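Local atomic coordinates of putative uncharacterized protein (Mycobacterium avium, PDB entry 2Z6V), a protein that is of unassigned function but is probably a sulfotransferase, moving a sulfuryl group onto an acceptor. Residues W270-P275 with D404-E409. Numbering follows the deposited sequence.
Sequences WAHRDP and DTFDIE
Phe406, where the chain leaves helix 392-405, points the edge of its ring at the six-membered ring of Trp270 in a T-shaped pair, with centroids 4.7 Å apart and planes at 65°. Its CE2 and CZ atoms do the touching, over one face of the indole, offset toward its rim. The same phenyl ring lies close to His272: CE1 of the imidazole sits over the centre of one phenyl face, the planes inclined at 34°, while Thr405 OG1 lies over the opposite face. Phe406 CG stands beside its backbone N (chi1 -64°), which carries the ring toward the end of strand 267-272. This aromatic cluster is the densely packed end, bordered by Arg323 of helix 301-326. His272 ND1 is hydrogen-bonded to the hydroxyl of Tyr402, on the helix leading into Phe406.

Ile408 continues the apolar seam with both branches: CD1 lies 3.8 Å from His272 CB, and CG2 meets the backbone where Arg273 joins Asp274, 3.5 Å from Asp274 N. Beyond it the contact loosens, and a water bridges the two segments, accepting from Asp274 N at 3.0 Å and donating to Glu409 O at 2.9 Å. Asp274 N-caps helix 275-285 through OD1, and its OD2 accepts from Glu411 N. Without direct hydrogen bonds, cohesion between the segments, at the C-terminal end of inner strand 267-272, rests on nonpolar surface, the one polar link passing through water.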
ATOM      1  N   TRP A 270       6.209 -13.484  -0.293  1.00 27.76           N
ATOM      2  CA  TRP A 270       6.054 -13.113   1.107  1.00 29.80           C
ATOM      3  C   TRP A 270       7.359 -12.439   1.553  1.00 30.50           C
ATOM      4  O   TRP A 270       8.433 -13.046   1.495  1.00 29.73           O
ATOM      5  CB  TRP A 270       5.793 -14.374   1.937  1.00 31.68           C
ATOM      6  CG  TRP A 270       5.305 -14.136   3.336  1.00 33.68           C
ATOM      7  CD1 TRP A 270       5.535 -13.039   4.115  1.00 34.12           C
ATOM      8  CD2 TRP A 270       4.559 -15.054   4.149  1.00 35.22           C
ATOM      9  NE1 TRP A 270       4.982 -13.218   5.364  1.00 35.05           N
ATOM     10  CE2 TRP A 270       4.378 -14.446   5.412  1.00 35.26           C
ATOM     11  CE3 TRP A 270       4.028 -16.336   3.932  1.00 36.43           C
ATOM     12  CZ2 TRP A 270       3.686 -15.074   6.459  1.00 36.15           C
ATOM     13  CZ3 TRP A 270       3.339 -16.964   4.976  1.00 36.83           C
ATOM     14  CH2 TRP A 270       3.175 -16.329   6.223  1.00 36.71           C
ATOM     15  N   ALA A 271       7.266 -11.179   1.978  1.00 31.95           N
ATOM     16  CA  ALA A 271       8.443 -10.421   2.427  1.00 31.16           C
ATOM     17  C   ALA A 271       8.629 -10.567   3.934  1.00 29.55           C
ATOM     18  O   ALA A 271       7.699 -10.344   4.701  1.00 27.52           O
ATOM     19  CB  ALA A 271       8.286  -8.951   2.061  1.00 29.18           C
ATOM     20  N   HIS A 272       9.838 -10.933   4.348  1.00 29.85           N
ATOM     21  CA  HIS A 272      10.134 -11.137   5.764  1.00 32.98           C
ATOM     22  C   HIS A 272      11.180 -10.199   6.348  1.00 35.03           C
ATOM     23  O   HIS A 272      12.038  -9.664   5.641  1.00 37.02           O
ATOM     24  CB  HIS A 272      10.603 -12.576   6.000  1.00 31.82           C
ATOM     25  CG  HIS A 272       9.618 -13.614   5.566  1.00 32.33           C
ATOM     26  ND1 HIS A 272       8.435 -13.841   6.235  1.00 32.08           N
ATOM     27  CD2 HIS A 272       9.626 -14.464   4.512  1.00 30.52           C
ATOM     28  CE1 HIS A 272       7.756 -14.788   5.612  1.00 32.37           C
ATOM     29  NE2 HIS A 272       8.456 -15.181   4.563  1.00 31.57           N
ATOM     30  N   ARG A 273      11.104 -10.027   7.661  1.00 36.94           N
ATOM     31  CA  ARG A 273      12.039  -9.193   8.398  1.00 37.56           C
ATOM     32  C   ARG A 273      11.762  -9.357   9.884  1.00 38.40           C
ATOM     33  O   ARG A 273      10.675  -9.797  10.273  1.00 37.02           O
ATOM     34  CB  ARG A 273      11.890  -7.717   8.010  1.00 37.32           C
ATOM     35  CG  ARG A 273      12.872  -6.812   8.742  1.00 41.16           C
ATOM     36  CD  ARG A 273      12.888  -5.389   8.204  1.00 43.86           C
ATOM     37  NE  ARG A 273      13.915  -4.586   8.861  1.00 46.34           N
ATOM     38  CZ  ARG A 273      14.170  -3.308   8.587  1.00 48.45           C
ATOM     39  NH1 ARG A 273      13.471  -2.666   7.658  1.00 49.34           N
ATOM     40  NH2 ARG A 273      15.134  -2.671   9.241  1.00 48.42           N
ATOM     41  N   ASP A 274      12.761  -9.025  10.699  1.00 39.11           N
ATOM     42  CA  ASP A 274      12.656  -9.083  12.155  1.00 38.65           C
ATOM     43  C   ASP A 274      11.293  -8.489  12.532  1.00 38.38           C
ATOM     44  O   ASP A 274      11.049  -7.303  12.318  1.00 37.89           O
ATOM     45  CB  ASP A 274      13.784  -8.240  12.758  1.00 40.05           C
ATOM     46  CG  ASP A 274      13.846  -8.326  14.264  1.00 41.87           C
ATOM     47  OD1 ASP A 274      12.775  -8.331  14.914  1.00 41.42           O
ATOM     48  OD2 ASP A 274      14.981  -8.374  14.792  1.00 42.53           O
ATOM     49  N   PRO A 275      10.387  -9.305  13.093  1.00 38.81           N
ATOM     50  CA  PRO A 275       9.050  -8.831  13.483  1.00 39.07           C
ATOM     51  C   PRO A 275       9.024  -7.782  14.596  1.00 40.31           C
ATOM     52  O   PRO A 275       8.151  -6.910  14.611  1.00 39.78           O
ATOM     53  CB  PRO A 275       8.334 -10.116  13.888  1.00 37.81           C
ATOM     54  CG  PRO A 275       9.457 -10.939  14.459  1.00 38.99           C
ATOM     55  CD  PRO A 275      10.568 -10.723  13.452  1.00 38.39           C
ATOM     56  N   ASP A 404       9.170 -19.324  14.110  1.00 44.56           N
ATOM     57  CA  ASP A 404       9.473 -20.740  14.131  1.00 44.96           C
ATOM     58  C   ASP A 404       9.406 -21.382  12.750  1.00 45.26           C
ATOM     59  O   ASP A 404      10.168 -22.303  12.448  1.00 46.36           O
ATOM     60  CB  ASP A 404       8.522 -21.469  15.072  1.00 47.22           C
ATOM     61  CG  ASP A 404       8.849 -22.933  15.188  1.00 50.12           C
ATOM     62  OD1 ASP A 404       9.968 -23.247  15.650  1.00 51.39           O
ATOM     63  OD2 ASP A 404       7.997 -23.765  14.807  1.00 52.85           O
ATOM     64  N   THR A 405       8.501 -20.903  11.906  1.00 43.16           N
ATOM     65  CA  THR A 405       8.380 -21.476  10.579  1.00 41.95           C
ATOM     66  C   THR A 405       9.305 -20.828   9.546  1.00 41.87           C
ATOM     67  O   THR A 405       9.677 -21.462   8.562  1.00 42.42           O
ATOM     68  CB  THR A 405       6.907 -21.431  10.086  1.00 40.97           C
ATOM     69  OG1 THR A 405       6.840 -20.804   8.800  1.00 39.88           O
ATOM     70  CG2 THR A 405       6.036 -20.687  11.062  1.00 38.39           C
ATOM     71  N   PHE A 406       9.690 -19.578   9.779  1.00 42.45           N
ATOM     72  CA  PHE A 406      10.566 -18.862   8.854  1.00 43.51           C
ATOM     73  C   PHE A 406      11.889 -18.481   9.511  1.00 45.38           C
ATOM     74  O   PHE A 406      11.914 -17.929  10.607  1.00 46.66           O
ATOM     75  CB  PHE A 406       9.863 -17.608   8.333  1.00 41.54           C
ATOM     76  CG  PHE A 406       8.640 -17.900   7.517  1.00 37.59           C
ATOM     77  CD1 PHE A 406       8.745 -18.565   6.303  1.00 36.11           C
ATOM     78  CD2 PHE A 406       7.381 -17.512   7.964  1.00 37.53           C
ATOM     79  CE1 PHE A 406       7.613 -18.844   5.541  1.00 35.16           C
ATOM     80  CE2 PHE A 406       6.236 -17.785   7.208  1.00 35.81           C
ATOM     81  CZ  PHE A 406       6.353 -18.452   5.993  1.00 35.02           C
ATOM     82  N   ASP A 407      12.986 -18.774   8.825  1.00 47.65           N
ATOM     83  CA  ASP A 407      14.322 -18.498   9.334  1.00 49.94           C
ATOM     84  C   ASP A 407      14.715 -17.039   9.140  1.00 50.14           C
ATOM     85  O   ASP A 407      15.427 -16.695   8.190  1.00 51.11           O
ATOM     86  CB  ASP A 407      15.322 -19.423   8.635  1.00 54.10           C
ATOM     87  CG  ASP A 407      16.746 -19.209   9.102  1.00 58.90           C
ATOM     88  OD1 ASP A 407      16.982 -19.239  10.333  1.00 60.44           O
ATOM     89  OD2 ASP A 407      17.629 -19.017   8.232  1.00 61.47           O
ATOM     90  N   ILE A 408      14.261 -16.185  10.054  1.00 48.51           N
ATOM     91  CA  ILE A 408      14.540 -14.756   9.971  1.00 47.47           C
ATOM     92  C   ILE A 408      15.707 -14.304  10.837  1.00 48.30           C
ATOM     93  O   ILE A 408      15.754 -14.580  12.037  1.00 48.04           O
ATOM     94  CB  ILE A 408      13.299 -13.929  10.359  1.00 46.65           C
ATOM     95  CG1 ILE A 408      12.150 -14.243   9.397  1.00 44.19           C
ATOM     96  CG2 ILE A 408      13.643 -12.439  10.347  1.00 45.07           C
ATOM     97  CD1 ILE A 408      10.869 -13.509   9.708  1.00 41.45           C
ATOM     98  N   GLU A 409      16.638 -13.593  10.211  1.00 49.05           N
ATOM     99  CA  GLU A 409      17.825 -13.080  10.887  1.00 51.13           C
ATOM    100  C   GLU A 409      17.456 -11.818  11.667  1.00 51.89           C
ATOM    101  O   GLU A 409      17.171 -10.779  11.082  1.00 52.77           O
ATOM    102  CB  GLU A 409      18.894 -12.773   9.838  1.00 51.50           C
ATOM    103  CG  GLU A 409      20.286 -12.528  10.376  1.00 53.62           C
ATOM    104  CD  GLU A 409      21.342 -12.687   9.290  1.00 55.60           C
ATOM    105  OE1 GLU A 409      21.398 -13.778   8.676  1.00 55.50           O
ATOM    106  OE2 GLU A 409      22.109 -11.728   9.050  1.00 55.54           O
TER
HETATM  107  O   HOH W   1      15.553  -8.943   9.555  1.00 48.54           O